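Local coordinates for protein short Chain Dehydrogenase yciK (Salmonella enterica subsp. enterica serovar Typhimurium, PDB 3IAH) that binds NADP and is probably an NADP-dependent short-chain dehydrogenase, putatively an oxoacyl-(acyl carrier protein) reductase, at residues Asp122-Asn127 with Tyr168-Phe173; Phe152-Val157 with Ala174-Met179; Cys195-Gly200 with Thr243-Pro248. One frame throughout, in Å; residues are numbered along the deposited sequence.

Interaction 1: Asp122-Asn127 with Tyr168-Phe173. With NAP (NADP nicotinamide-adenine-dinucleotide phosphate), chain C; ACT (acetate ion), chain D.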
# COMPACT_ATOMS: atom_id res chain seq x y z
N ASP A 122 10.50 -7.08 -3.84
CA ASP A 122 10.20 -7.36 -5.26
C ASP A 122 8.72 -7.17 -5.57
O ASP A 122 8.36 -6.59 -6.58
CB ASP A 122 10.60 -8.79 -5.63
CG ASP A 122 12.11 -9.01 -5.63
OD1 ASP A 122 12.88 -8.03 -5.54
OD2 ASP A 122 12.52 -10.18 -5.74
N VAL A 123 7.86 -7.67 -4.70
CA VAL A 123 6.42 -7.55 -4.88
C VAL A 123 6.02 -6.07 -4.85
O VAL A 123 5.24 -5.60 -5.69
CB VAL A 123 5.67 -8.38 -3.80
CG1 VAL A 123 4.16 -8.08 -3.80
CG2 VAL A 123 5.95 -9.88 -4.00
N MSE A 124 6.54 -5.33 -3.88
CA MSE A 124 6.23 -3.89 -3.80
C MSE A 124 6.78 -3.13 -5.01
O MSE A 124 6.14 -2.19 -5.52
CB MSE A 124 6.77 -3.30 -2.50
CG MSE A 124 6.08 -3.80 -1.25
SE MSE A 124 4.23 -3.22 -1.10
CE MSE A 124 4.54 -1.32 -1.00
N GLN A 125 7.96 -3.53 -5.49
CA GLN A 125 8.56 -2.87 -6.64
C GLN A 125 7.70 -3.04 -7.91
O GLN A 125 7.43 -2.07 -8.62
CB GLN A 125 10.00 -3.36 -6.85
CG GLN A 125 10.81 -2.50 -7.81
CD GLN A 125 10.92 -1.06 -7.33
OE1 GLN A 125 10.89 -0.79 -6.12
NE2 GLN A 125 11.08 -0.13 -8.26
N VAL A 126 7.27 -4.26 -8.21
CA VAL A 126 6.46 -4.50 -9.41
C VAL A 126 5.06 -3.96 -9.29
O VAL A 126 4.57 -3.22 -10.17
CB VAL A 126 6.33 -6.02 -9.72
CG1 VAL A 126 5.33 -6.27 -10.87
CG2 VAL A 126 7.67 -6.62 -10.04
N ASN A 127 4.39 -4.33 -8.21
CA ASN A 127 3.00 -3.97 -8.03
C ASN A 127 2.72 -2.52 -7.70
O ASN A 127 1.67 -2.00 -8.07
CB ASN A 127 2.36 -4.85 -6.95
CG ASN A 127 2.41 -6.34 -7.30
OD1 ASN A 127 2.94 -6.72 -8.36
ND2 ASN A 127 1.85 -7.18 -6.42
N TYR A 168 1.92 -9.20 -1.00
CA TYR A 168 0.90 -9.09 -2.03
C TYR A 168 -0.33 -8.33 -1.55
O TYR A 168 -0.78 -7.39 -2.24
CB TYR A 168 0.50 -10.46 -2.50
CG TYR A 168 -0.54 -10.51 -3.61
CD1 TYR A 168 -0.18 -10.31 -4.93
CD2 TYR A 168 -1.86 -10.83 -3.32
CE1 TYR A 168 -1.13 -10.40 -5.95
CE2 TYR A 168 -2.81 -10.91 -4.32
CZ TYR A 168 -2.43 -10.71 -5.64
OH TYR A 168 -3.36 -10.82 -6.64
N ALA A 169 -0.87 -8.72 -0.40
CA ALA A 169 -2.05 -8.01 0.15
C ALA A 169 -1.67 -6.55 0.40
O ALA A 169 -2.42 -5.63 0.05
CB ALA A 169 -2.55 -8.68 1.42
N THR A 170 -0.50 -6.33 0.98
CA THR A 170 -0.03 -4.98 1.26
C THR A 170 0.05 -4.13 -0.04
O THR A 170 -0.36 -2.96 -0.07
CB THR A 170 1.32 -5.03 2.00
OG1 THR A 170 1.17 -5.79 3.20
CG2 THR A 170 1.81 -3.62 2.36
N SER A 171 0.55 -4.75 -1.12
CA SER A 171 0.71 -4.09 -2.41
C SER A 171 -0.62 -3.78 -3.09
O SER A 171 -0.74 -2.79 -3.83
CB SER A 171 1.59 -4.92 -3.37
OG SER A 171 0.87 -6.01 -3.91
N LYS A 172 -1.62 -4.63 -2.83
CA LYS A 172 -2.95 -4.44 -3.41
C LYS A 172 -3.71 -3.34 -2.66
O LYS A 172 -4.50 -2.62 -3.27
CB LYS A 172 -3.70 -5.78 -3.53
CG LYS A 172 -3.06 -6.77 -4.51
CD LYS A 172 -2.93 -6.21 -5.95
CE LYS A 172 -2.53 -7.29 -6.95
NZ LYS A 172 -2.56 -6.85 -8.37
N PHE A 173 -3.49 -3.21 -1.35
CA PHE A 173 -4.03 -2.08 -0.59
C PHE A 173 -3.44 -0.80 -1.19
O PHE A 173 -4.15 0.18 -1.47
CB PHE A 173 -3.72 -2.16 0.92
CG PHE A 173 -4.83 -2.79 1.73
CD1 PHE A 173 -5.04 -4.16 1.73
CD2 PHE A 173 -5.65 -1.98 2.51
CE1 PHE A 173 -6.07 -4.70 2.50
CE2 PHE A 173 -6.67 -2.51 3.27
CZ PHE A 173 -6.88 -3.88 3.26
PA NAP C . -0.27 -14.38 -14.39
O1A NAP C . -0.83 -15.45 -15.21
O2A NAP C . 0.92 -14.75 -13.60
O5B NAP C . 0.20 -13.14 -15.25
C5B NAP C . 0.97 -12.12 -14.68
C4B NAP C . 1.44 -11.23 -15.82
O4B NAP C . 2.19 -10.21 -15.20
C3B NAP C . 2.34 -11.95 -16.81
O3B NAP C . 2.20 -11.48 -18.13
C2B NAP C . 3.69 -11.60 -16.27
O2B NAP C . 4.75 -11.74 -17.20
C1B NAP C . 3.44 -10.15 -15.79
N9A NAP C . 4.58 -9.86 -14.94
C8A NAP C . 4.95 -10.44 -13.76
N7A NAP C . 6.11 -9.87 -13.38
C5A NAP C . 6.47 -8.95 -14.30
C6A NAP C . 7.55 -8.09 -14.41
N6A NAP C . 8.50 -8.09 -13.47
N1A NAP C . 7.63 -7.24 -15.50
C2A NAP C . 6.66 -7.25 -16.49
N3A NAP C . 5.58 -8.10 -16.37
C4A NAP C . 5.51 -8.94 -15.29
O3 NAP C . -1.32 -13.76 -13.38
PN NAP C . -2.82 -13.35 -13.53
O1N NAP C . -3.16 -13.24 -14.97
O2N NAP C . -3.62 -14.17 -12.59
O5D NAP C . -2.74 -11.90 -12.87
C5D NAP C . -3.11 -10.74 -13.55
C4D NAP C . -3.46 -9.71 -12.51
O4D NAP C . -4.62 -10.15 -11.86
C3D NAP C . -2.42 -9.48 -11.41
O3D NAP C . -2.30 -8.08 -11.13
C2D NAP C . -3.00 -10.22 -10.22
O2D NAP C . -2.58 -9.69 -9.00
C1D NAP C . -4.45 -10.02 -10.44
N1N NAP C . -5.38 -10.97 -9.80
C2N NAP C . -5.45 -12.26 -10.27
C3N NAP C . -6.33 -13.16 -9.67
C7N NAP C . -6.45 -14.59 -10.18
O7N NAP C . -7.32 -15.38 -9.47
N7N NAP C . -5.75 -15.01 -11.24
C4N NAP C . -7.12 -12.73 -8.59
C5N NAP C . -7.03 -11.41 -8.12
C6N NAP C . -6.14 -10.55 -8.74
P2B NAP C . 5.35 -13.19 -17.69
O1X NAP C . 6.72 -12.96 -18.23
O2X NAP C . 5.47 -14.15 -16.54
O3X NAP C . 4.54 -13.79 -18.79
C ACT D . -5.47 -13.57 -5.87
O ACT D . -6.53 -14.07 -5.43
OXT ACT D . -5.35 -12.33 -5.74
CH3 ACT D . -4.42 -14.42 -6.50
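Val123 meets Tyr168 through its CG1 methyl. CG1 lies anti to the backbone N (chi1 170°), which directs it across the gap, 3.8 Å from Tyr168 N. The methyl rests on backbone there, not on the tyrosine ring. Met124, deposited as selenomethionine, follows. Its chain bends at chi2 and chi3, and this brings SE to 3.9 Å from Ser171 CB. The selenium also touches Thr170 CG2. Asn129 of the second subunit packs against Met124.

The two helices run side by side in the same direction. The short axes approach to 9.1 Å and diverge by 27°. The helix of the second segment carries Tyr168 and Lys172, the Tyr-x-x-x-Lys signature of short-chain dehydrogenases.

Asn127 makes the polar link. Its ND2 donates to Ser171 OG at 2.9 Å in a nearly straight bond, with OG in the amide plane. That hydroxyl in turn donates a hydrogen bond to Tyr168 O at 2.7 Å, and Lys172 N donates to the same carbonyl. Asn127 OD1 accepts from Leu105 N, so both ends of the amide are held and its rotation is fixed. ND2 also lies obliquely beside the Tyr168 ring. Lys172 CG covers one face of that ring, over its centre. Tyr168 OH reaches acetate OXT and NAP O2D, a hydroxyl of the ribose next to the nicotinamide, each at 2.7 Å. Lys172 NZ donates to NAP O2D at 2.9 Å, to O3D of the same ribose and to Thr153 O.

Interaction 2: Phe152-Val157 with Ala174-Met179. With NAP (NADP nicotinamide-adenine-dinucleotide phosphate), chain C; ACT (acetate ion), chain D.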
# COMPACT_ATOMS: atom_id res chain seq x y z
N PHE A 152 -6.33 -0.14 -12.79
CA PHE A 152 -5.39 -0.89 -11.96
C PHE A 152 -6.04 -2.24 -11.60
O PHE A 152 -7.27 -2.40 -11.69
CB PHE A 152 -5.03 -0.14 -10.69
CG PHE A 152 -4.27 1.11 -10.94
CD1 PHE A 152 -2.89 1.08 -11.00
CD2 PHE A 152 -4.92 2.33 -11.12
CE1 PHE A 152 -2.15 2.25 -11.24
CE2 PHE A 152 -4.20 3.49 -11.36
CZ PHE A 152 -2.80 3.45 -11.42
N THR A 153 -5.23 -3.21 -11.20
CA THR A 153 -5.78 -4.52 -10.85
C THR A 153 -5.55 -4.79 -9.37
O THR A 153 -4.42 -4.79 -8.90
CB THR A 153 -5.19 -5.67 -11.69
OG1 THR A 153 -5.26 -5.35 -13.08
CG2 THR A 153 -5.96 -6.98 -11.44
N SER A 154 -6.65 -5.00 -8.65
CA SER A 154 -6.60 -5.27 -7.23
C SER A 154 -6.83 -6.76 -6.97
O SER A 154 -6.52 -7.59 -7.82
CB SER A 154 -7.62 -4.40 -6.49
OG SER A 154 -7.42 -4.50 -5.10
N SER A 155 -7.35 -7.07 -5.79
CA SER A 155 -7.63 -8.43 -5.35
C SER A 155 -8.55 -8.34 -4.12
O SER A 155 -8.69 -7.28 -3.53
CB SER A 155 -6.32 -9.12 -4.95
OG SER A 155 -6.54 -10.39 -4.35
N SER A 156 -9.17 -9.45 -3.73
CA SER A 156 -10.00 -9.43 -2.54
C SER A 156 -9.14 -9.01 -1.33
O SER A 156 -9.62 -8.30 -0.45
CB SER A 156 -10.63 -10.80 -2.27
OG SER A 156 -9.65 -11.77 -1.99
N VAL A 157 -7.87 -9.44 -1.31
CA VAL A 157 -6.95 -9.10 -0.21
C VAL A 157 -6.44 -7.65 -0.28
O VAL A 157 -5.63 -7.25 0.55
CB VAL A 157 -5.80 -10.12 -0.01
CG1 VAL A 157 -6.39 -11.50 0.44
CG2 VAL A 157 -4.91 -10.26 -1.23
N ALA A 174 -2.12 -0.82 -1.39
CA ALA A 174 -1.39 0.32 -1.98
C ALA A 174 -1.99 0.70 -3.33
O ALA A 174 -2.20 1.88 -3.63
CB ALA A 174 0.08 -0.04 -2.14
N THR A 175 -2.28 -0.33 -4.14
CA THR A 175 -2.90 -0.16 -5.46
C THR A 175 -4.20 0.61 -5.36
O THR A 175 -4.39 1.60 -6.08
CB THR A 175 -3.08 -1.52 -6.15
OG1 THR A 175 -1.79 -2.12 -6.34
CG2 THR A 175 -3.76 -1.36 -7.51
N GLU A 176 -5.10 0.18 -4.46
CA GLU A 176 -6.38 0.88 -4.24
C GLU A 176 -6.13 2.35 -3.86
O GLU A 176 -6.78 3.25 -4.38
CB GLU A 176 -7.22 0.18 -3.15
CG GLU A 176 -7.69 -1.23 -3.49
CD GLU A 176 -8.86 -1.27 -4.49
OE1 GLU A 176 -9.28 -0.19 -4.98
OE2 GLU A 176 -9.38 -2.38 -4.76
N GLY A 177 -5.18 2.59 -2.96
CA GLY A 177 -4.85 3.96 -2.53
C GLY A 177 -4.37 4.85 -3.67
O GLY A 177 -4.82 6.00 -3.81
N MSE A 178 -3.43 4.31 -4.44
CA MSE A 178 -2.87 4.98 -5.62
C MSE A 178 -3.98 5.32 -6.62
O MSE A 178 -4.02 6.42 -7.17
CB MSE A 178 -1.81 4.07 -6.24
CG MSE A 178 -1.30 4.48 -7.57
SE MSE A 178 0.34 3.48 -7.98
CE MSE A 178 -0.24 1.61 -7.86
N MSE A 179 -4.88 4.37 -6.84
CA MSE A 179 -5.99 4.56 -7.75
C MSE A 179 -6.89 5.72 -7.28
O MSE A 179 -7.29 6.55 -8.09
CB MSE A 179 -6.78 3.25 -7.92
CG MSE A 179 -8.09 3.37 -8.74
SE MSE A 179 -9.62 4.08 -7.81
CE MSE A 179 -10.02 2.63 -6.58
PA NAP C . -0.27 -14.38 -14.39
O1A NAP C . -0.83 -15.45 -15.21
O2A NAP C . 0.92 -14.75 -13.60
O5B NAP C . 0.20 -13.14 -15.25
C5B NAP C . 0.97 -12.12 -14.68
C4B NAP C . 1.44 -11.23 -15.82
O4B NAP C . 2.19 -10.21 -15.20
C3B NAP C . 2.34 -11.95 -16.81
O3B NAP C . 2.20 -11.48 -18.13
C2B NAP C . 3.69 -11.60 -16.27
O2B NAP C . 4.75 -11.74 -17.20
C1B NAP C . 3.44 -10.15 -15.79
N9A NAP C . 4.58 -9.86 -14.94
C8A NAP C . 4.95 -10.44 -13.76
N7A NAP C . 6.11 -9.87 -13.38
C5A NAP C . 6.47 -8.95 -14.30
C6A NAP C . 7.55 -8.09 -14.41
N6A NAP C . 8.50 -8.09 -13.47
N1A NAP C . 7.63 -7.24 -15.50
C2A NAP C . 6.66 -7.25 -16.49
N3A NAP C . 5.58 -8.10 -16.37
C4A NAP C . 5.51 -8.94 -15.29
O3 NAP C . -1.32 -13.76 -13.38
PN NAP C . -2.82 -13.35 -13.53
O1N NAP C . -3.16 -13.24 -14.97
O2N NAP C . -3.62 -14.17 -12.59
O5D NAP C . -2.74 -11.90 -12.87
C5D NAP C . -3.11 -10.74 -13.55
C4D NAP C . -3.46 -9.71 -12.51
O4D NAP C . -4.62 -10.15 -11.86
C3D NAP C . -2.42 -9.48 -11.41
O3D NAP C . -2.30 -8.08 -11.13
C2D NAP C . -3.00 -10.22 -10.22
O2D NAP C . -2.58 -9.69 -9.00
C1D NAP C . -4.45 -10.02 -10.44
N1N NAP C . -5.38 -10.97 -9.80
C2N NAP C . -5.45 -12.26 -10.27
C3N NAP C . -6.33 -13.16 -9.67
C7N NAP C . -6.45 -14.59 -10.18
O7N NAP C . -7.32 -15.38 -9.47
N7N NAP C . -5.75 -15.01 -11.24
C4N NAP C . -7.12 -12.73 -8.59
C5N NAP C . -7.03 -11.41 -8.12
C6N NAP C . -6.14 -10.55 -8.74
P2B NAP C . 5.35 -13.19 -17.69
O1X NAP C . 6.72 -12.96 -18.23
O2X NAP C . 5.47 -14.15 -16.54
O3X NAP C . 4.54 -13.79 -18.79
C ACT D . -5.47 -13.57 -5.87
O ACT D . -6.53 -14.07 -5.43
OXT ACT D . -5.35 -12.33 -5.74
CH3 ACT D . -4.42 -14.42 -6.50
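Glu176 OE2 is gripped by three groups. Ser154 OG donates to it at 2.9 Å, coming from above the carboxylate plane, 36° out of it. Arg159 forms a salt bridge with the same oxygen, and Thr243 OG1 is hydrogen-bonded to it. Ser154 places OG anti to its backbone N (chi1 -170°), and the glutamate chain bends at chi2 to meet it.

The rest of the contact is apolar. Phe152, on strand 149-153, turns its side chain toward helix 166-186, within a beta-alpha-beta unit of the Rossmann fold. Thr175 CG2 meets Phe152 CB at 3.6 Å. Met179 CB touches Phe152 CD2 at 3.8 Å. Met178 CE is 3.9 Å from Phe152 CE1, and the two side chains cross at about a right angle. Met178 is selenomethionine, and its SE makes an oblique Met-aromatic contact, 5.2 Å from the centroid of the Phe152 ring.

Beyond the strand the loop reaches the cofactor. Ser154 O is 3.1 Å from NAP C6N, and Ser155 OG donates to acetate OXT at 2.7 Å. The buried carboxylate has a positive partner and two hydroxyl partners, which would probably stabilise its negative charge.

Interaction 3: Cys195-Gly200 with Thr243-Pro248; sequences CINPGG and TFDAQP. With NAP (NADP nicotinamide-adenine-dinucleotide phosphate), chain C.
The last strand of the Rossmann sheet, 243-245, pairs in parallel with strand 192-197, Cys195 beside Thr243 and Asn197 beside Asp245. The short strand axes make an angle of 26°. Phe244 N donates to Cys195 O at 2.8 Å. Asn197 N donates to Phe244 O at 2.7 Å, almost in line with the carbonyl bond. Ala246 N continues the ladder to Asn197 O at 3.0 Å, just past the strand.

Side chains add to the pairing. Asn197 and Asp245 lie on the same face of the sheet. Asn197 ND2 donates to Asp245 OD2 at 3.2 Å, from above the carboxylate plane, and the two flat groups are nearly perpendicular (83°). Arg159 makes a salt bridge to the same OD2. On the other face, Phe244 sets its ring edge-to-face with Trp230.

Past the strands, the Gln247 amide bridges the loop. With its chain extended beyond CG, NE2 donates to Pro198 O at 2.9 Å and to Gly200 O at 3.0 Å. Both acceptors lie near the amide plane. One water joins Asn197 O to Gln247 N, and another joins Gly200 O to Gln247 OE1. Asn197 OD1 accepts from Gly199 N at 3.2 Å, which closes an Asx turn. Pro198 CG then lies 3.5 Å from NAP C6N, against the nicotinamide ring. Gly199 O and Gly200 CA come close to the carboxamide oxygen O7N. This Asn-Pro-Gly turn after strand 192-197 is typical of the nicotinamide pocket in short-chain dehydrogenases.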
# COMPACT_ATOMS: atom_id res chain seq x y z
N CYS A 195 -10.29 0.55 -10.42
CA CYS A 195 -9.66 -0.75 -10.18
C CYS A 195 -10.61 -1.87 -10.52
O CYS A 195 -11.84 -1.73 -10.41
CB CYS A 195 -9.27 -0.98 -8.71
SG CYS A 195 -7.78 -0.24 -8.09
N ILE A 196 -10.05 -3.00 -10.95
CA ILE A 196 -10.82 -4.23 -11.19
C ILE A 196 -10.25 -5.33 -10.30
O ILE A 196 -9.03 -5.48 -10.21
CB ILE A 196 -10.70 -4.80 -12.62
CG1 ILE A 196 -11.38 -3.90 -13.64
CG2 ILE A 196 -11.40 -6.17 -12.71
CD1 ILE A 196 -11.31 -4.45 -15.08
N ASN A 197 -11.12 -6.06 -9.62
CA ASN A 197 -10.73 -7.21 -8.83
C ASN A 197 -11.25 -8.37 -9.68
O ASN A 197 -12.44 -8.61 -9.71
CB ASN A 197 -11.41 -7.27 -7.47
CG ASN A 197 -11.24 -8.64 -6.81
OD1 ASN A 197 -10.31 -9.39 -7.13
ND2 ASN A 197 -12.16 -8.98 -5.90
N PRO A 198 -10.36 -9.10 -10.36
CA PRO A 198 -10.90 -10.18 -11.21
C PRO A 198 -11.58 -11.35 -10.50
O PRO A 198 -12.42 -12.02 -11.10
CB PRO A 198 -9.66 -10.69 -11.97
CG PRO A 198 -8.50 -10.17 -11.26
CD PRO A 198 -8.91 -8.93 -10.52
N GLY A 199 -11.23 -11.56 -9.24
CA GLY A 199 -11.76 -12.67 -8.46
C GLY A 199 -10.90 -13.87 -8.85
O GLY A 199 -10.03 -13.76 -9.73
N GLY A 200 -11.13 -15.00 -8.19
CA GLY A 200 -10.38 -16.23 -8.47
C GLY A 200 -10.58 -16.63 -9.92
O GLY A 200 -11.68 -16.96 -10.32
N THR A 243 -13.77 0.65 -7.33
CA THR A 243 -13.11 -0.65 -7.42
C THR A 243 -14.26 -1.63 -7.74
O THR A 243 -15.26 -1.74 -7.00
CB THR A 243 -12.20 -0.97 -6.18
OG1 THR A 243 -11.49 -2.19 -6.42
CG2 THR A 243 -12.97 -1.07 -4.87
N PHE A 244 -14.16 -2.30 -8.90
CA PHE A 244 -15.19 -3.21 -9.37
C PHE A 244 -14.80 -4.68 -9.28
O PHE A 244 -13.65 -5.03 -9.52
CB PHE A 244 -15.52 -2.92 -10.84
CG PHE A 244 -16.03 -1.52 -11.09
CD1 PHE A 244 -17.37 -1.21 -10.89
CD2 PHE A 244 -15.18 -0.54 -11.58
CE1 PHE A 244 -17.85 0.07 -11.12
CE2 PHE A 244 -15.66 0.75 -11.83
CZ PHE A 244 -16.99 1.05 -11.60
N ASP A 245 -15.76 -5.53 -8.96
CA ASP A 245 -15.51 -6.97 -8.87
C ASP A 245 -16.04 -7.62 -10.14
O ASP A 245 -17.19 -7.42 -10.49
CB ASP A 245 -16.23 -7.61 -7.68
CG ASP A 245 -15.58 -7.29 -6.34
OD1 ASP A 245 -16.23 -7.58 -5.32
OD2 ASP A 245 -14.45 -6.78 -6.28
N ALA A 246 -15.19 -8.39 -10.82
CA ALA A 246 -15.60 -9.09 -12.04
C ALA A 246 -16.52 -10.26 -11.69
O ALA A 246 -17.36 -10.65 -12.50
CB ALA A 246 -14.37 -9.59 -12.81
N GLN A 247 -16.37 -10.80 -10.48
CA GLN A 247 -17.19 -11.91 -10.01
C GLN A 247 -17.87 -11.55 -8.68
O GLN A 247 -17.53 -12.08 -7.63
CB GLN A 247 -16.32 -13.16 -9.85
CG GLN A 247 -15.59 -13.56 -11.13
CD GLN A 247 -14.80 -14.83 -10.98
OE1 GLN A 247 -15.37 -15.90 -10.80
NE2 GLN A 247 -13.47 -14.71 -11.09
N PRO A 248 -18.86 -10.64 -8.73
CA PRO A 248 -19.56 -10.19 -7.51
C PRO A 248 -20.30 -11.29 -6.73
O PRO A 248 -20.45 -11.18 -5.51
CB PRO A 248 -20.53 -9.12 -8.02
CG PRO A 248 -20.74 -9.43 -9.44
CD PRO A 248 -19.49 -10.10 -9.95
PA NAP C . -0.27 -14.38 -14.39
O1A NAP C . -0.83 -15.45 -15.21
O2A NAP C . 0.92 -14.75 -13.60
O5B NAP C . 0.20 -13.14 -15.25
C5B NAP C . 0.97 -12.12 -14.68
C4B NAP C . 1.44 -11.23 -15.82
O4B NAP C . 2.19 -10.21 -15.20
C3B NAP C . 2.34 -11.95 -16.81
O3B NAP C . 2.20 -11.48 -18.13
C2B NAP C . 3.69 -11.60 -16.27
O2B NAP C . 4.75 -11.74 -17.20
C1B NAP C . 3.44 -10.15 -15.79
N9A NAP C . 4.58 -9.86 -14.94
C8A NAP C . 4.95 -10.44 -13.76
N7A NAP C . 6.11 -9.87 -13.38
C5A NAP C . 6.47 -8.95 -14.30
C6A NAP C . 7.55 -8.09 -14.41
N6A NAP C . 8.50 -8.09 -13.47
N1A NAP C . 7.63 -7.24 -15.50
C2A NAP C . 6.66 -7.25 -16.49
N3A NAP C . 5.58 -8.10 -16.37
C4A NAP C . 5.51 -8.94 -15.29
O3 NAP C . -1.32 -13.76 -13.38
PN NAP C . -2.82 -13.35 -13.53
O1N NAP C . -3.16 -13.24 -14.97
O2N NAP C . -3.62 -14.17 -12.59
O5D NAP C . -2.74 -11.90 -12.87
C5D NAP C . -3.11 -10.74 -13.55
C4D NAP C . -3.46 -9.71 -12.51
O4D NAP C . -4.62 -10.15 -11.86
C3D NAP C . -2.42 -9.48 -11.41
O3D NAP C . -2.30 -8.08 -11.13
C2D NAP C . -3.00 -10.22 -10.22
O2D NAP C . -2.58 -9.69 -9.00
C1D NAP C . -4.45 -10.02 -10.44
N1N NAP C . -5.38 -10.97 -9.80
C2N NAP C . -5.45 -12.26 -10.27
C3N NAP C . -6.33 -13.16 -9.67
C7N NAP C . -6.45 -14.59 -10.18
O7N NAP C . -7.32 -15.38 -9.47
N7N NAP C . -5.75 -15.01 -11.24
C4N NAP C . -7.12 -12.73 -8.59
C5N NAP C . -7.03 -11.41 -8.12
C6N NAP C . -6.14 -10.55 -8.74
P2B NAP C . 5.35 -13.19 -17.69
O1X NAP C . 6.72 -12.96 -18.23
O2X NAP C . 5.47 -14.15 -16.54
O3X NAP C . 4.54 -13.79 -18.79
O HOH W 1 -14.39 -10.27 -8.36
O HOH W 2 -14.12 -18.25 -10.36

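How the interactions relate
Interactions 1 and 2 are buried, share helix 166-186 and both touch the second subunit. Interaction 1 sets that helix beside helix 117-142. Interaction 2 sets it on strand 149-153. Interaction 3 is partly buried, lies at the sheet edge within this chain and does not touch the second subunit. The first two rest on side chains, with one direct cross-segment hydrogen bond each. The third relies on a parallel backbone ladder, side-chain amides and waters. Strands 149-153 and 192-197 are neighbours, so interactions 2 and 3 touch, whereas interactions 1 and 3 do not. All three reach NADP: the first at the ribose and the adenine amine, the second at the ribose and nicotinamide, the third at the nicotinamide.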